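Local coordinates for histidine acid phosphatase (PDB 6RXG), which probably removes phosphate groups from inositol polyphosphates such as phytate, and from 2,3-bisphosphoglycerate, at residues B[92-97]-B[328-333]; B[265-270]-B[299-304]. The protein carries 1 engineered substitution. All coordinates share one frame; numbering follows the deposited sequence.

Contact 1: B[92-97]-B[328-333]; sequences ITAANV and GDHTFA. With ZN (zinc ion), chain H.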
loop_
_atom_site.group_PDB
_atom_site.type_symbol
_atom_site.label_atom_id
_atom_site.label_comp_id
_atom_site.label_asym_id
_atom_site.label_seq_id
_atom_site.Cartn_x
_atom_site.Cartn_y
_atom_site.Cartn_z
ATOM N N ILE B 92 21.766 2.354 -6.872
ATOM C CA ILE B 92 20.317 2.210 -6.923
ATOM C C ILE B 92 19.808 2.500 -8.328
ATOM O O ILE B 92 18.833 1.882 -8.783
ATOM C CB ILE B 92 19.620 3.067 -5.838
ATOM C CG1 ILE B 92 18.148 2.660 -5.726
ATOM C CG2 ILE B 92 19.740 4.568 -6.103
ATOM C CD1 ILE B 92 17.478 3.137 -4.468
ATOM N N THR B 93 20.471 3.401 -9.060
ATOM C CA THR B 93 20.107 3.608 -10.460
ATOM C C THR B 93 20.319 2.328 -11.256
ATOM O O THR B 93 19.446 1.914 -12.019
ATOM C CB THR B 93 20.917 4.767 -11.047
ATOM O OG1 THR B 93 20.543 5.991 -10.406
ATOM C CG2 THR B 93 20.702 4.911 -12.564
ATOM N N ALA B 94 21.478 1.683 -11.083
ATOM C CA ALA B 94 21.788 0.484 -11.849
ATOM C C ALA B 94 20.817 -0.634 -11.506
ATOM O O ALA B 94 20.464 -1.435 -12.375
ATOM C CB ALA B 94 23.229 0.041 -11.584
ATOM N N ALA B 95 20.374 -0.699 -10.247
ATOM C CA ALA B 95 19.425 -1.727 -9.836
ATOM C C ALA B 95 18.083 -1.515 -10.519
ATOM O O ALA B 95 17.434 -2.477 -10.938
ATOM C CB ALA B 95 19.251 -1.715 -8.322
ATOM N N ASN B 96 17.662 -0.256 -10.637
ATOM C CA ASN B 96 16.426 0.062 -11.342
ATOM C C ASN B 96 16.569 -0.146 -12.842
ATOM O O ASN B 96 15.626 -0.599 -13.497
ATOM C CB ASN B 96 15.990 1.491 -11.020
ATOM C CG ASN B 96 15.300 1.578 -9.687
ATOM O OD1 ASN B 96 14.106 1.326 -9.580
ATOM N ND2 ASN B 96 16.050 1.933 -8.653
ATOM N N VAL B 97 17.734 0.158 -13.416
ATOM C CA VAL B 97 17.886 -0.070 -14.852
ATOM C C VAL B 97 17.707 -1.552 -15.161
ATOM O O VAL B 97 17.022 -1.928 -16.127
ATOM C CB VAL B 97 19.245 0.468 -15.346
ATOM C CG1 VAL B 97 19.558 -0.026 -16.744
ATOM C CG2 VAL B 97 19.253 1.985 -15.317
ATOM N N GLY B 328 25.678 -7.492 -5.061
ATOM C CA GLY B 328 26.682 -7.643 -6.089
ATOM C C GLY B 328 27.255 -6.321 -6.558
ATOM O O GLY B 328 27.747 -5.532 -5.752
ATOM N N ASP B 329 27.148 -6.067 -7.858
ATOM C CA ASP B 329 27.770 -4.932 -8.515
ATOM C C ASP B 329 26.895 -3.682 -8.503
ATOM O O ASP B 329 27.272 -2.677 -9.110
ATOM C CB ASP B 329 28.138 -5.307 -9.957
ATOM C CG ASP B 329 29.148 -6.461 -10.020
ATOM O OD1 ASP B 329 29.846 -6.726 -9.014
ATOM O OD2 ASP B 329 29.260 -7.109 -11.074
ATOM N N HIS B 330 25.748 -3.711 -7.814
ATOM C CA HIS B 330 24.962 -2.511 -7.617
ATOM C C HIS B 330 24.375 -2.529 -6.205
ATOM O O HIS B 330 23.176 -2.683 -5.973
ATOM C CB HIS B 330 23.888 -2.336 -8.701
ATOM C CG HIS B 330 23.099 -3.567 -9.011
ATOM N ND1 HIS B 330 22.156 -4.087 -8.147
ATOM C CD2 HIS B 330 23.086 -4.372 -10.102
ATOM C CE1 HIS B 330 21.605 -5.159 -8.690
ATOM N NE2 HIS B 330 22.149 -5.351 -9.875
ATOM N N THR B 331 25.258 -2.354 -5.228
ATOM C CA THR B 331 24.823 -2.172 -3.856
ATOM C C THR B 331 24.619 -0.688 -3.557
ATOM O O THR B 331 25.105 0.198 -4.271
ATOM C CB THR B 331 25.835 -2.766 -2.882
ATOM O OG1 THR B 331 27.106 -2.142 -3.076
ATOM C CG2 THR B 331 25.958 -4.264 -3.095
ATOM N N PHE B 332 23.888 -0.428 -2.474
ATOM C CA PHE B 332 23.653 0.931 -2.022
ATOM C C PHE B 332 23.373 0.869 -0.528
ATOM O O PHE B 332 22.850 -0.126 -0.032
ATOM C CB PHE B 332 22.498 1.579 -2.791
ATOM C CG PHE B 332 21.390 0.615 -3.161
ATOM C CD1 PHE B 332 21.463 -0.157 -4.318
ATOM C CD2 PHE B 332 20.277 0.485 -2.356
ATOM C CE1 PHE B 332 20.440 -1.036 -4.650
ATOM C CE2 PHE B 332 19.269 -0.398 -2.684
ATOM C CZ PHE B 332 19.341 -1.144 -3.839
ATOM N N ALA B 333 23.721 1.934 0.180
ATOM C CA ALA B 333 23.621 1.961 1.634
ATOM C C ALA B 333 23.092 3.328 2.087
ATOM O O ALA B 333 23.754 4.085 2.793
ATOM C CB ALA B 333 24.975 1.650 2.264
HETATM ZN ZN ZN H . 21.692 -6.788 -11.251
HETATM O O HOH W 1 22.996 -6.215 -13.088
#
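Ile92 meets Phe332 over the face of its ring. CB of Ile92 stands 4.1 Å from the centroid of the Phe332 ring, only 17° off the ring normal, a CH-pi contact. The backbone comes close too, with Ile92 N 3.6 Å from Phe332 CD1. CG of Phe332 sits between its own backbone N and carbonyl carbon (chi1 35°), which turns the ring onto the helix. Ile92 O accepts two bonds from Asn96, from its N at 3.1 Å and from its ND2 at 2.8 Å. The two donors reach it from opposite faces of the carbonyl plane. The amide of Asn96 is fixed at its other end as well, where OD1 accepts from the backbone N of Leu54. Ala94 touches the base of the histidine, its CB 3.8 Å from His330 CB.

The contact lays an irregular loop, which runs between helices 305-321 and 343-361, along helix 79-99 of the histidine phosphatase fold. No hydrogen bond crosses between the two segments; Ile92, Ala94 and Ala95 of the helix meet two side chains with rings, His330 and Phe332.

Ala95 serves both rings. Its CA lies over the face of the His330 imidazole, 4.1 Å from the centroid, a second CH-pi contact. Its CB reaches Phe332 CE1 at 3.9 Å, obliquely to that ring. The imidazole also binds metal through its ring nitrogen NE2. His330 NE2 lies 2.0 Å from the zinc ion, and Glu98, just past the segment on the same helix, is the other protein ligand. Water 1 also binds the zinc and lies at the edge of the imidazole, in its plane. His330 ND1 makes a weak hydrogen bond to Glu325 O.

Contact 2: B[265-270]-B[299-304]; sequences EYKWYN and SKKIKS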
loop_
_atom_site.group_PDB
_atom_site.type_symbol
_atom_site.label_atom_id
_atom_site.label_comp_id
_atom_site.label_asym_id
_atom_site.label_seq_id
_atom_site.Cartn_x
_atom_site.Cartn_y
_atom_site.Cartn_z
ATOM N N GLU B 265 21.368 30.024 -5.189
ATOM C CA GLU B 265 22.446 30.099 -6.167
ATOM C C GLU B 265 22.625 28.797 -6.923
ATOM O O GLU B 265 23.311 28.778 -7.953
ATOM C CB GLU B 265 23.760 30.479 -5.475
ATOM C CG GLU B 265 23.651 31.771 -4.657
ATOM C CD GLU B 265 24.957 32.174 -3.967
ATOM O OE1 GLU B 265 26.040 31.731 -4.400
ATOM O OE2 GLU B 265 24.900 32.944 -2.987
ATOM N N TYR B 266 22.011 27.722 -6.442
ATOM C CA TYR B 266 22.065 26.415 -7.074
ATOM C C TYR B 266 20.641 25.952 -7.324
ATOM O O TYR B 266 19.777 26.119 -6.462
ATOM C CB TYR B 266 22.753 25.373 -6.200
ATOM C CG TYR B 266 24.269 25.445 -6.059
ATOM C CD1 TYR B 266 25.109 25.438 -7.165
ATOM C CD2 TYR B 266 24.850 25.454 -4.804
ATOM C CE1 TYR B 266 26.483 25.462 -7.015
ATOM C CE2 TYR B 266 26.204 25.462 -4.644
ATOM C CZ TYR B 266 27.029 25.476 -5.750
ATOM O OH TYR B 266 28.401 25.496 -5.590
ATOM N N LYS B 267 20.414 25.372 -8.502
ATOM C CA LYS B 267 19.145 24.777 -8.903
ATOM C C LYS B 267 19.484 23.675 -9.898
ATOM O O LYS B 267 20.324 23.877 -10.776
ATOM C CB LYS B 267 18.219 25.822 -9.552
ATOM C CG LYS B 267 16.746 25.674 -9.266
ATOM C CD LYS B 267 15.906 26.673 -10.083
ATOM C CE LYS B 267 14.404 26.408 -9.908
ATOM N NZ LYS B 267 13.507 27.289 -10.715
ATOM N N TRP B 268 18.857 22.515 -9.762
ATOM C CA TRP B 268 19.106 21.396 -10.668
ATOM C C TRP B 268 17.793 20.921 -11.260
ATOM O O TRP B 268 16.814 20.736 -10.531
ATOM C CB TRP B 268 19.786 20.229 -9.962
ATOM C CG TRP B 268 21.135 20.560 -9.501
ATOM C CD1 TRP B 268 22.272 20.534 -10.235
ATOM C CD2 TRP B 268 21.497 21.007 -8.200
ATOM N NE1 TRP B 268 23.336 20.936 -9.475
ATOM C CE2 TRP B 268 22.887 21.238 -8.215
ATOM C CE3 TRP B 268 20.787 21.236 -7.022
ATOM C CZ2 TRP B 268 23.580 21.681 -7.094
ATOM C CZ3 TRP B 268 21.484 21.679 -5.901
ATOM C CH2 TRP B 268 22.865 21.892 -5.953
ATOM N N TYR B 269 17.776 20.767 -12.580
ATOM C CA TYR B 269 16.654 20.211 -13.329
ATOM C C TYR B 269 17.028 18.820 -13.824
ATOM O O TYR B 269 18.204 18.490 -13.995
ATOM C CB TYR B 269 16.285 21.089 -14.524
ATOM C CG TYR B 269 15.761 22.449 -14.141
ATOM C CD1 TYR B 269 14.418 22.654 -13.904
ATOM C CD2 TYR B 269 16.623 23.524 -14.014
ATOM C CE1 TYR B 269 13.938 23.914 -13.540
ATOM C CE2 TYR B 269 16.157 24.772 -13.650
ATOM C CZ TYR B 269 14.815 24.963 -13.425
ATOM O OH TYR B 269 14.356 26.220 -13.068
ATOM N N ASN B 270 16.011 18.005 -14.078
ATOM C CA ASN B 270 16.243 16.605 -14.455
ATOM C C ASN B 270 16.546 16.499 -15.956
ATOM O O ASN B 270 15.762 15.980 -16.754
ATOM C CB ASN B 270 15.047 15.755 -14.064
ATOM C CG ASN B 270 15.329 14.273 -14.190
ATOM O OD1 ASN B 270 16.480 13.860 -14.346
ATOM N ND2 ASN B 270 14.292 13.469 -14.099
ATOM N N SER B 299 11.043 18.664 -16.014
ATOM C CA SER B 299 10.586 19.703 -15.087
ATOM C C SER B 299 10.927 19.393 -13.639
ATOM O O SER B 299 10.927 20.302 -12.809
ATOM C CB SER B 299 9.081 19.884 -15.197
ATOM O OG SER B 299 8.796 20.697 -16.303
ATOM N N LYS B 300 11.177 18.135 -13.306
ATOM C CA LYS B 300 11.497 17.789 -11.927
ATOM C C LYS B 300 12.793 18.483 -11.521
ATOM O O LYS B 300 13.707 18.656 -12.334
ATOM C CB LYS B 300 11.639 16.277 -11.778
ATOM C CG LYS B 300 10.388 15.488 -12.183
ATOM C CD LYS B 300 9.217 15.808 -11.303
ATOM C CE LYS B 300 8.064 14.828 -11.541
ATOM N NZ LYS B 300 6.843 15.256 -10.852
ATOM N N LYS B 301 12.867 18.906 -10.258
ATOM C CA LYS B 301 13.975 19.773 -9.878
ATOM C C LYS B 301 14.287 19.705 -8.382
ATOM O O LYS B 301 13.478 19.263 -7.561
ATOM C CB LYS B 301 13.675 21.217 -10.279
ATOM C CG LYS B 301 12.624 21.893 -9.399
ATOM C CD LYS B 301 11.919 23.078 -10.077
ATOM C CE LYS B 301 10.627 22.619 -10.744
ATOM N NZ LYS B 301 9.778 23.719 -11.218
ATOM N N ILE B 302 15.509 20.123 -8.072
ATOM C CA ILE B 302 15.953 20.465 -6.718
ATOM C C ILE B 302 16.244 21.963 -6.703
ATOM O O ILE B 302 17.152 22.433 -7.402
ATOM C CB ILE B 302 17.200 19.662 -6.312
ATOM C CG1 ILE B 302 16.849 18.182 -6.128
ATOM C CG2 ILE B 302 17.831 20.235 -5.013
ATOM C CD1 ILE B 302 18.069 17.265 -5.938
ATOM N N LYS B 303 15.483 22.719 -5.914
ATOM C CA LYS B 303 15.740 24.144 -5.745
ATOM C C LYS B 303 15.891 24.527 -4.281
ATOM O O LYS B 303 15.982 25.714 -3.971
ATOM C CB LYS B 303 14.638 24.974 -6.409
ATOM C CG LYS B 303 13.287 24.912 -5.731
ATOM C CD LYS B 303 12.225 25.590 -6.593
ATOM C CE LYS B 303 10.913 25.841 -5.838
ATOM N NZ LYS B 303 10.849 27.174 -5.154
ATOM N N SER B 304 15.996 23.548 -3.385
ATOM C CA SER B 304 16.056 23.831 -1.965
ATOM C C SER B 304 16.619 22.618 -1.247
ATOM O O SER B 304 16.606 21.493 -1.763
ATOM C CB SER B 304 14.679 24.170 -1.390
ATOM O OG SER B 304 13.863 23.023 -1.378
HETATM O O HOH W 2 17.367 27.165 -5.801
#
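Trp268 and Ile302 form the hydrogen-bonded pair of a small two-stranded antiparallel sheet. Trp268 N donates to Ile302 O at 2.9 Å, nearly straight at 169°. Ile302 N returns the bond to Trp268 O, so both backbone groups of each residue are satisfied. Next along, Asn270 N gives a more bent bond to Lys300 O at 3.0 Å. The side-chain ND2 of Asn270 turns to Tyr57 O. Beyond the other end of the ladder, water 2 donates to both Tyr266 O and Lys303 O, bridging the two segments just beyond the paired residues.

The Trp268 and Ile302 side chains share one face of the sheet, packed against helix 59-73. Ile302 CG2 comes to the edge of the indole, 3.7 Å from Trp268 CE3, while Trp268 NE1 donates to Thr69 OG1. On the other face Tyr269 and Lys301 form a non-hydrogen-bonded pair and lie side by side. Tyr269 CD1 is 4.0 Å from Lys301 CB. Lys267 NZ donates to Tyr269 OH at 2.7 Å. An alanine in place of Tyr269 would probably leave the Lys267 ammonium without its hydroxyl partner and the Lys301 chain without its neighbour along that flank. The extended chain of Lys267 runs beside Lys303, with Lys267 CG 3.6 Å from Lys303 CB.

Overall arrangement
The two contacts both belong to the histidine phosphatase fold and lie about 24 Å apart, centre to centre. Their nearest atoms are about 10 Å from each other and do not touch. Along the chain contact 2 lies inside the loop that contact 1 closes: segment 92-97 comes first, then 265-270 and 299-304, and 328-333 last. Contact 1 thus closes a long excursion made mostly of helices and loops, and contact 2 closes a much shorter one with no helix or strand inside it. Helix 305-321 follows directly on contact 2 and leads into the loop of contact 1. Neither contact uses the large mixed sheet; one ties a loop to a helix at a zinc site, the other pairs two short strands.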